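Local coordinates for protein N-acetylmuramoyl-L-alanine amidase (Peptoclostridium difficile, PDB 4RN7) that probably hydrolyses the amide bond between N-acetylmuramic acid and L-alanine in peptidoglycan, through a zinc-dependent Amidase_3 catalytic domain, the part of the protein present here, at residues 97-107 with 137-145; 89-98 with 146-157. All coordinates share one frame; numbering follows the deposited sequence.

Interaction 1 of 2, residues 97-107 with 137-145; sequences TWYRNKATDGS and LRESNMPAI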
loop_
_atom_site.group_PDB
_atom_site.type_symbol
_atom_site.label_atom_id
_atom_site.label_comp_id
_atom_site.label_asym_id
_atom_site.label_seq_id
_atom_site.Cartn_x
_atom_site.Cartn_y
_atom_site.Cartn_z
ATOM N N THR A 97 1.864 0.268 8.744
ATOM C CA THR A 97 1.208 -0.722 7.889
ATOM C C THR A 97 0.076 -1.390 8.655
ATOM O O THR A 97 0.271 -1.841 9.784
ATOM C CB THR A 97 2.220 -1.776 7.444
ATOM O OG1 THR A 97 3.246 -1.147 6.671
ATOM C CG2 THR A 97 1.537 -2.851 6.592
ATOM N N TRP A 98 -1.112 -1.429 8.055
ATOM C CA TRP A 98 -2.293 -1.999 8.690
ATOM C C TRP A 98 -2.531 -3.436 8.240
ATOM O O TRP A 98 -2.166 -3.811 7.123
ATOM C CB TRP A 98 -3.540 -1.211 8.294
ATOM C CG TRP A 98 -3.554 0.238 8.679
ATOM C CD1 TRP A 98 -2.617 0.919 9.404
ATOM C CD2 TRP A 98 -4.580 1.183 8.352
ATOM N NE1 TRP A 98 -3.005 2.239 9.546
ATOM C CE2 TRP A 98 -4.203 2.423 8.902
ATOM C CE3 TRP A 98 -5.783 1.099 7.634
ATOM C CZ2 TRP A 98 -4.994 3.573 8.764
ATOM C CZ3 TRP A 98 -6.563 2.244 7.499
ATOM C CH2 TRP A 98 -6.167 3.458 8.062
ATOM N N TYR A 99 -3.163 -4.217 9.113
ATOM C CA TYR A 99 -3.672 -5.542 8.770
ATOM C C TYR A 99 -5.008 -5.742 9.489
ATOM O O TYR A 99 -5.294 -5.038 10.459
ATOM C CB TYR A 99 -2.669 -6.635 9.153
ATOM C CG TYR A 99 -2.342 -6.693 10.626
ATOM C CD1 TYR A 99 -1.399 -5.845 11.181
ATOM C CD2 TYR A 99 -2.967 -7.613 11.459
ATOM C CE1 TYR A 99 -1.091 -5.899 12.532
ATOM C CE2 TYR A 99 -2.662 -7.675 12.808
ATOM C CZ TYR A 99 -1.728 -6.814 13.336
ATOM O OH TYR A 99 -1.427 -6.880 14.679
ATOM N N ARG A 100 -5.827 -6.686 9.021
ATOM C CA ARG A 100 -7.177 -6.865 9.575
ATOM C C ARG A 100 -7.155 -7.288 11.037
ATOM O O ARG A 100 -6.219 -7.953 11.478
ATOM C CB ARG A 100 -8.003 -7.865 8.748
ATOM C CG ARG A 100 -7.799 -9.331 9.116
ATOM C CD ARG A 100 -8.710 -10.271 8.318
ATOM N NE ARG A 100 -8.516 -10.096 6.880
ATOM C CZ ARG A 100 -7.603 -10.750 6.164
ATOM N NH1 ARG A 100 -7.477 -10.514 4.864
ATOM N NH2 ARG A 100 -6.806 -11.641 6.748
ATOM N N ASN A 101 -8.189 -6.891 11.781
ATOM C CA ASN A 101 -8.309 -7.238 13.192
ATOM C C ASN A 101 -8.054 -8.717 13.482
ATOM O O ASN A 101 -8.650 -9.586 12.842
ATOM C CB ASN A 101 -9.704 -6.873 13.712
ATOM C CG ASN A 101 -9.910 -5.376 13.865
ATOM O OD1 ASN A 101 -8.968 -4.586 13.775
ATOM N ND2 ASN A 101 -11.153 -4.980 14.110
ATOM N N LYS A 102 -7.174 -8.985 14.450
ATOM C CA LYS A 102 -6.919 -10.343 14.946
ATOM C C LYS A 102 -6.531 -11.339 13.850
ATOM O O LYS A 102 -6.885 -12.518 13.918
ATOM C CB LYS A 102 -8.139 -10.868 15.711
ATOM C CG LYS A 102 -8.455 -10.108 16.994
ATOM C CD LYS A 102 -9.746 -10.622 17.613
ATOM C CE LYS A 102 -9.816 -10.307 19.096
ATOM N NZ LYS A 102 -11.058 -10.869 19.702
ATOM N N ALA A 103 -5.803 -10.866 12.848
ATOM C CA ALA A 103 -5.437 -11.713 11.716
ATOM C C ALA A 103 -4.583 -12.908 12.141
ATOM O O ALA A 103 -3.541 -12.743 12.781
ATOM C CB ALA A 103 -4.711 -10.892 10.662
ATOM N N THR A 104 -5.035 -14.104 11.775
ATOM C CA THR A 104 -4.314 -15.340 12.064
ATOM C C THR A 104 -3.736 -15.962 10.790
ATOM O O THR A 104 -3.049 -16.983 10.849
ATOM C CB THR A 104 -5.233 -16.380 12.755
ATOM O OG1 THR A 104 -6.377 -16.651 11.934
ATOM C CG2 THR A 104 -5.700 -15.874 14.103
ATOM N N ASP A 105 -4.002 -15.333 9.644
ATOM C CA ASP A 105 -3.679 -15.922 8.346
ATOM C C ASP A 105 -2.289 -15.569 7.815
ATOM O O ASP A 105 -1.905 -16.014 6.729
ATOM C CB ASP A 105 -4.744 -15.541 7.309
ATOM C CG ASP A 105 -4.632 -14.087 6.841
ATOM O OD1 ASP A 105 -4.027 -13.253 7.549
ATOM O OD2 ASP A 105 -5.167 -13.769 5.756
ATOM N N GLY A 106 -1.543 -14.768 8.565
ATOM C CA GLY A 106 -0.219 -14.367 8.120
ATOM C C GLY A 106 -0.144 -12.906 7.715
ATOM O O GLY A 106 0.935 -12.402 7.390
ATOM N N SER A 107 -1.293 -12.230 7.726
ATOM C CA SER A 107 -1.356 -10.794 7.453
ATOM C C SER A 107 -0.474 -9.988 8.406
ATOM O O SER A 107 0.174 -9.016 8.000
ATOM C CB SER A 107 -2.797 -10.290 7.565
ATOM O OG SER A 107 -3.622 -10.853 6.561
ATOM N N LEU A 137 -9.357 -4.830 3.772
ATOM C CA LEU A 137 -8.603 -5.814 4.529
ATOM C C LEU A 137 -9.543 -6.861 5.105
ATOM O O LEU A 137 -9.271 -8.066 5.045
ATOM C CB LEU A 137 -7.852 -5.136 5.681
ATOM C CG LEU A 137 -6.881 -4.018 5.293
ATOM C CD1 LEU A 137 -6.164 -3.470 6.527
ATOM C CD2 LEU A 137 -5.875 -4.506 4.267
ATOM N N ARG A 138 -10.643 -6.385 5.683
ATOM C CA ARG A 138 -11.583 -7.244 6.389
ATOM C C ARG A 138 -12.227 -8.297 5.494
ATOM O O ARG A 138 -12.383 -9.456 5.906
ATOM C CB ARG A 138 -12.661 -6.388 7.055
ATOM C CG ARG A 138 -13.603 -7.178 7.937
ATOM C CD ARG A 138 -14.737 -6.315 8.455
ATOM N NE ARG A 138 -15.649 -5.926 7.384
ATOM C CZ ARG A 138 -15.938 -4.668 7.070
ATOM N NH1 ARG A 138 -15.386 -3.670 7.748
ATOM N NH2 ARG A 138 -16.780 -4.402 6.081
ATOM N N GLU A 139 -12.592 -7.901 4.277
ATOM C CA GLU A 139 -13.370 -8.770 3.401
ATOM C C GLU A 139 -12.547 -9.478 2.325
ATOM O O GLU A 139 -13.099 -10.251 1.542
ATOM C CB GLU A 139 -14.528 -7.995 2.761
ATOM C CG GLU A 139 -15.468 -7.328 3.768
ATOM C CD GLU A 139 -16.238 -8.319 4.616
ATOM O OE1 GLU A 139 -16.315 -9.504 4.238
ATOM O OE2 GLU A 139 -16.770 -7.911 5.669
ATOM N N SER A 140 -11.236 -9.232 2.292
ATOM C CA SER A 140 -10.362 -10.003 1.400
ATOM C C SER A 140 -9.984 -11.360 2.017
ATOM O O SER A 140 -9.918 -11.499 3.246
ATOM C CB SER A 140 -9.120 -9.197 1.013
ATOM O OG SER A 140 -8.538 -8.594 2.153
ATOM N N ASN A 141 -9.751 -12.357 1.164
ATOM C CA ASN A 141 -9.570 -13.737 1.605
ATOM C C ASN A 141 -8.129 -14.212 1.767
ATOM O O ASN A 141 -7.893 -15.370 2.124
ATOM C CB ASN A 141 -10.290 -14.693 0.637
ATOM C CG ASN A 141 -11.786 -14.527 0.662
ATOM O OD1 ASN A 141 -12.358 -14.160 1.684
ATOM N ND2 ASN A 141 -12.434 -14.803 -0.468
HETATM N N MSE A 142 -7.171 -13.338 1.497
HETATM C CA MSE A 142 -5.775 -13.731 1.556
HETATM C C MSE A 142 -5.053 -12.762 2.471
HETATM O O MSE A 142 -5.641 -11.741 2.854
HETATM C CB MSE A 142 -5.166 -13.732 0.148
HETATM C CG MSE A 142 -4.910 -12.370 -0.473
HETATM SE SE MSE A 142 -6.458 -11.285 -0.990
HETATM C CE MSE A 142 -7.357 -12.552 -2.163
ATOM N N PRO A 143 -3.795 -13.077 2.841
ATOM C CA PRO A 143 -3.015 -12.088 3.595
ATOM C C PRO A 143 -3.031 -10.715 2.921
ATOM O O PRO A 143 -2.736 -10.602 1.725
ATOM C CB PRO A 143 -1.609 -12.685 3.598
ATOM C CG PRO A 143 -1.855 -14.166 3.628
ATOM C CD PRO A 143 -3.087 -14.369 2.744
ATOM N N ALA A 144 -3.403 -9.691 3.692
ATOM C CA ALA A 144 -3.686 -8.366 3.153
ATOM C C ALA A 144 -3.153 -7.280 4.083
ATOM O O ALA A 144 -3.356 -7.343 5.305
ATOM C CB ALA A 144 -5.188 -8.189 2.964
ATOM N N ILE A 145 -2.488 -6.282 3.503
ATOM C CA ILE A 145 -1.994 -5.140 4.269
ATOM C C ILE A 145 -2.357 -3.841 3.556
ATOM O O ILE A 145 -2.638 -3.839 2.349
ATOM C CB ILE A 145 -0.462 -5.193 4.500
ATOM C CG1 ILE A 145 0.299 -5.152 3.162
ATOM C CG2 ILE A 145 -0.094 -6.431 5.325
ATOM C CD1 ILE A 145 1.817 -5.023 3.307
HETATM O O HOH W 1 -5.322 -8.355 6.733
HETATM O O HOH W 2 -6.272 -15.813 4.430
#

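Interaction 2 of 2, residues 89-98 with 146-157; sequences GNTATGIETW and LIECGFLTTPSE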
loop_
_atom_site.group_PDB
_atom_site.type_symbol
_atom_site.label_atom_id
_atom_site.label_comp_id
_atom_site.label_asym_id
_atom_site.label_seq_id
_atom_site.Cartn_x
_atom_site.Cartn_y
_atom_site.Cartn_z
ATOM N N GLY A 89 -4.402 18.448 12.235
ATOM C CA GLY A 89 -2.976 18.635 12.425
ATOM C C GLY A 89 -2.222 18.624 11.115
ATOM O O GLY A 89 -2.770 18.227 10.090
ATOM N N ASN A 90 -0.967 19.063 11.149
ATOM C CA ASN A 90 -0.151 19.111 9.943
ATOM C C ASN A 90 1.310 18.809 10.264
ATOM O O ASN A 90 2.216 19.303 9.580
ATOM C CB ASN A 90 -0.264 20.495 9.300
ATOM C CG ASN A 90 0.255 21.606 10.213
ATOM O OD1 ASN A 90 0.452 21.401 11.414
ATOM N ND2 ASN A 90 0.474 22.786 9.645
ATOM N N THR A 91 1.528 17.995 11.299
ATOM C CA THR A 91 2.874 17.741 11.809
ATOM C C THR A 91 3.306 16.270 11.810
ATOM O O THR A 91 4.496 15.990 11.788
ATOM C CB THR A 91 3.071 18.347 13.236
ATOM O OG1 THR A 91 2.215 17.684 14.177
ATOM C CG2 THR A 91 2.767 19.835 13.232
ATOM N N ALA A 92 2.360 15.330 11.800
ATOM C CA ALA A 92 2.719 13.908 11.916
ATOM C C ALA A 92 3.617 13.415 10.778
ATOM O O ALA A 92 3.489 13.873 9.645
ATOM C CB ALA A 92 1.470 13.046 11.988
ATOM N N THR A 93 4.519 12.476 11.073
ATOM C CA THR A 93 5.357 11.895 10.020
ATOM C C THR A 93 5.514 10.389 10.149
ATOM O O THR A 93 5.300 9.829 11.222
ATOM C CB THR A 93 6.770 12.489 10.012
ATOM O OG1 THR A 93 7.382 12.268 11.288
ATOM C CG2 THR A 93 6.726 13.971 9.703
ATOM N N GLY A 94 5.880 9.740 9.049
ATOM C CA GLY A 94 6.255 8.341 9.108
ATOM C C GLY A 94 5.281 7.403 8.422
ATOM O O GLY A 94 4.202 7.800 7.977
ATOM N N ILE A 95 5.666 6.135 8.362
ATOM C CA ILE A 95 4.889 5.132 7.656
ATOM C C ILE A 95 4.420 4.062 8.642
ATOM O O ILE A 95 5.171 3.680 9.546
ATOM C CB ILE A 95 5.765 4.502 6.565
ATOM C CG1 ILE A 95 6.033 5.534 5.458
ATOM C CG2 ILE A 95 5.114 3.251 5.971
ATOM C CD1 ILE A 95 6.856 4.998 4.302
ATOM N N GLU A 96 3.183 3.592 8.479
ATOM C CA GLU A 96 2.685 2.480 9.283
ATOM C C GLU A 96 1.977 1.526 8.343
ATOM O O GLU A 96 1.537 1.927 7.265
ATOM C CB GLU A 96 1.707 2.960 10.363
ATOM C CG GLU A 96 0.531 3.773 9.836
ATOM C CD GLU A 96 -0.307 4.356 10.956
ATOM O OE1 GLU A 96 0.278 4.960 11.877
ATOM O OE2 GLU A 96 -1.547 4.212 10.926
ATOM N N THR A 97 1.864 0.268 8.744
ATOM C CA THR A 97 1.208 -0.722 7.889
ATOM C C THR A 97 0.076 -1.390 8.655
ATOM O O THR A 97 0.271 -1.841 9.784
ATOM C CB THR A 97 2.220 -1.776 7.444
ATOM O OG1 THR A 97 3.246 -1.147 6.671
ATOM C CG2 THR A 97 1.537 -2.851 6.592
ATOM N N TRP A 98 -1.112 -1.429 8.055
ATOM C CA TRP A 98 -2.293 -1.999 8.690
ATOM C C TRP A 98 -2.531 -3.436 8.240
ATOM O O TRP A 98 -2.166 -3.811 7.123
ATOM C CB TRP A 98 -3.540 -1.211 8.294
ATOM C CG TRP A 98 -3.554 0.238 8.679
ATOM C CD1 TRP A 98 -2.617 0.919 9.404
ATOM C CD2 TRP A 98 -4.580 1.183 8.352
ATOM N NE1 TRP A 98 -3.005 2.239 9.546
ATOM C CE2 TRP A 98 -4.203 2.423 8.902
ATOM C CE3 TRP A 98 -5.783 1.099 7.634
ATOM C CZ2 TRP A 98 -4.994 3.573 8.764
ATOM C CZ3 TRP A 98 -6.563 2.244 7.499
ATOM C CH2 TRP A 98 -6.167 3.458 8.062
ATOM N N LEU A 146 -2.370 -2.743 4.311
ATOM C CA LEU A 146 -2.567 -1.423 3.733
ATOM C C LEU A 146 -1.425 -0.589 4.270
ATOM O O LEU A 146 -1.248 -0.492 5.483
ATOM C CB LEU A 146 -3.921 -0.818 4.151
ATOM C CG LEU A 146 -4.262 0.591 3.632
ATOM C CD1 LEU A 146 -5.768 0.754 3.485
ATOM C CD2 LEU A 146 -3.703 1.702 4.536
ATOM N N ILE A 147 -0.637 -0.018 3.362
ATOM C CA ILE A 147 0.490 0.799 3.782
ATOM C C ILE A 147 0.116 2.267 3.702
ATOM O O ILE A 147 -0.261 2.741 2.630
ATOM C CB ILE A 147 1.722 0.557 2.900
ATOM C CG1 ILE A 147 1.984 -0.944 2.747
ATOM C CG2 ILE A 147 2.959 1.220 3.534
ATOM C CD1 ILE A 147 2.993 -1.293 1.662
ATOM N N GLU A 148 0.246 2.980 4.829
ATOM C CA GLU A 148 0.014 4.424 4.876
ATOM C C GLU A 148 1.368 5.088 4.654
ATOM O O GLU A 148 2.183 5.180 5.574
ATOM C CB GLU A 148 -0.570 4.856 6.228
ATOM C CG GLU A 148 -2.001 4.322 6.503
ATOM C CD GLU A 148 -3.074 5.055 5.718
ATOM O OE1 GLU A 148 -2.733 5.830 4.808
ATOM O OE2 GLU A 148 -4.274 4.857 5.994
ATOM N N CYS A 149 1.591 5.556 3.429
ATOM C CA CYS A 149 2.941 5.875 2.966
ATOM C C CYS A 149 3.427 7.280 3.323
ATOM O O CYS A 149 4.135 7.912 2.531
ATOM C CB CYS A 149 3.047 5.675 1.458
ATOM S SG CYS A 149 2.819 3.943 0.943
ATOM N N GLY A 150 3.055 7.767 4.501
ATOM C CA GLY A 150 3.491 9.090 4.932
ATOM C C GLY A 150 2.266 9.973 5.048
ATOM O O GLY A 150 1.203 9.615 4.535
ATOM N N PHE A 151 2.404 11.108 5.724
ATOM C CA PHE A 151 1.282 12.012 5.966
ATOM C C PHE A 151 1.190 13.106 4.916
ATOM O O PHE A 151 1.985 14.030 4.914
ATOM C CB PHE A 151 1.402 12.639 7.360
ATOM C CG PHE A 151 0.941 11.728 8.463
ATOM C CD1 PHE A 151 1.725 10.661 8.869
ATOM C CD2 PHE A 151 -0.296 11.913 9.061
ATOM C CE1 PHE A 151 1.288 9.796 9.876
ATOM C CE2 PHE A 151 -0.743 11.053 10.055
ATOM C CZ PHE A 151 0.052 9.994 10.462
ATOM N N LEU A 152 0.211 13.017 4.019
ATOM C CA LEU A 152 0.086 14.048 2.994
ATOM C C LEU A 152 -0.282 15.390 3.606
ATOM O O LEU A 152 -0.034 16.440 3.015
ATOM C CB LEU A 152 -0.951 13.644 1.937
ATOM C CG LEU A 152 -1.135 14.652 0.799
ATOM C CD1 LEU A 152 0.158 14.826 0.028
ATOM C CD2 LEU A 152 -2.246 14.172 -0.127
ATOM N N THR A 153 -0.853 15.361 4.808
ATOM C CA THR A 153 -1.217 16.585 5.528
ATOM C C THR A 153 -0.037 17.343 6.180
ATOM O O THR A 153 -0.207 18.456 6.685
ATOM C CB THR A 153 -2.324 16.302 6.580
ATOM O OG1 THR A 153 -1.945 15.187 7.409
ATOM C CG2 THR A 153 -3.646 15.987 5.879
ATOM N N THR A 154 1.148 16.736 6.161
ATOM C CA THR A 154 2.353 17.351 6.726
ATOM C C THR A 154 3.247 17.784 5.567
ATOM O O THR A 154 3.706 16.941 4.788
ATOM C CB THR A 154 3.106 16.355 7.618
ATOM O OG1 THR A 154 2.273 15.982 8.720
ATOM C CG2 THR A 154 4.379 16.990 8.171
ATOM N N PRO A 155 3.463 19.100 5.427
ATOM C CA PRO A 155 4.216 19.644 4.290
ATOM C C PRO A 155 5.562 18.965 4.024
ATOM O O PRO A 155 5.841 18.685 2.866
ATOM C CB PRO A 155 4.414 21.107 4.675
ATOM C CG PRO A 155 3.185 21.436 5.472
ATOM C CD PRO A 155 2.925 20.173 6.285
ATOM N N SER A 156 6.383 18.710 5.044
ATOM C CA SER A 156 7.614 17.946 4.803
ATOM C C SER A 156 7.373 16.571 4.150
ATOM O O SER A 156 8.114 16.170 3.240
ATOM C CB SER A 156 8.433 17.795 6.095
ATOM O OG SER A 156 7.805 16.890 6.994
ATOM N N GLU A 157 6.335 15.853 4.590
ATOM C CA GLU A 157 6.076 14.509 4.094
ATOM C C GLU A 157 5.617 14.596 2.646
ATOM O O GLU A 157 5.981 13.768 1.810
ATOM C CB GLU A 157 4.953 13.854 4.893
ATOM C CG GLU A 157 5.260 13.565 6.333
ATOM C CD GLU A 157 6.015 12.278 6.488
ATOM O OE1 GLU A 157 5.363 11.208 6.525
ATOM O OE2 GLU A 157 7.258 12.344 6.563
HETATM O O HOH W 3 1.615 6.734 7.897
#

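Interaction 1 of 2, residues 97-107 with 137-145
Arg100 lays its guanidinium edge against two backbone carbonyls, Leu137 O in helix 135-139 and Met142 O in the loop after it. Arg100 NE and NH1 both grip Leu137 O side-on, NE at 2.8 Å from above the carbonyl plane and NH1 within it. Arg100 NH1 also reaches Met142 O at 3.0 Å, in the guanidinium plane and fairly straight (165°). A bend at chi3 (57°) turns the arginine's end toward these oxygens. Asp105 holds the group from its own side of the contact: OD2 takes a salt bridge from Arg100 NH2 at 2.9 Å, met from above the carboxylate plane. Asp105 OD1 accepts from Ser107 N in an Asx turn and, on its syn lone pair, from Ser107 OG at 2.6 Å. Thus oriented, Ser107 OG receives Ala144 N at 3.1 Å, just past Pro143, whose ring packs on Asp105. One water joins Arg100 N to Ala144 O and lies over a guanidinium face. Toward the sheet, Leu137 CD1 rests on Trp98 CB, and Thr97 CG2 meets Ile145 CB at 3.7 Å. Arg100 NH2 also pairs with a sulfonate of a bound buffer molecule, EPE. With the carboxylate and two carbonyls around it, the guanidinium is fixed in rotation, its charge probably well compensated.

Interaction 2 of 2, residues 89-98 with 146-157
The Trp98 indole carries two groups of strand 144-151 over one face: Leu146 CD2, 4.1 Å from the centroid of the six-membered ring, and Glu148 OE2, 3.1 Å from Trp98 CH2. The Glu148 carboxylate stands 69° from the ring plane, brought there by a bend at chi2 (-75°). At the indole edge, Trp98 NE1 gives an almost linear, in-plane bond to Glu96 OE2 (2.8 Å), which fixes the ring's rotation; Glu96 OE1 is tied in turn to Arg127. The second flat group, Phe151, has Ala92 CB over the centre of one face, 3.5 Å from the centroid, while Gly94 O sits at its edge.

Strands 95-99 and 144-151 run antiparallel. Glu96 and Glu148 form a hydrogen-bonded pair, with Glu148 N meeting Glu96 O nearly head-on and the return bond weak; Trp98 and Leu146 form another, bonded both ways. Beyond Gly150 the pairing gives way to side-chain bonds. Glu157 OE1 collects Phe151 N on its anti lone pair and Gly94 N from above the carboxylate plane (3.0 Å), so one helix residue ties the two segments together. Thr154 OG1 donates to a lone pair of Ala92 O at 2.6 Å. A water bridges Gly94 O and Glu148 O.

Glu148 also packs against His82, a zinc ligand with His12 and Glu28, so this face of the sheet borders the metal site. Ile95 and Ile147, touching through their CG2 methyls, lie on the other face under helix 107-122, against Ile118. Strand 77-84 flanks 144-151 on its far side, and strand 126-131 flanks 95-99.

Overall arrangement
Interactions 1 and 2 follow the same two neighbouring strands, 95-99 and 144-151, in opposite directions from the shared residues Thr97 and Trp98, and they meet where Leu137 CD2 packs on Leu146 N. Both are partly buried. Interaction 1 lies where the strands give way to loops; there a charged side chain, held by an aspartate of its own segment, bonds to backbone carbonyls. Interaction 2 holds the regular strand pairing, with apolar packing under helix 107-122 and acidic and aromatic groups bordering the zinc site; at its outlying end Asn90, Thr91, Pro155 and Ser156 are exposed, while the bonding residues Thr154 and Glu157 are buried. The centres of the two contacts lie about 21 Å apart.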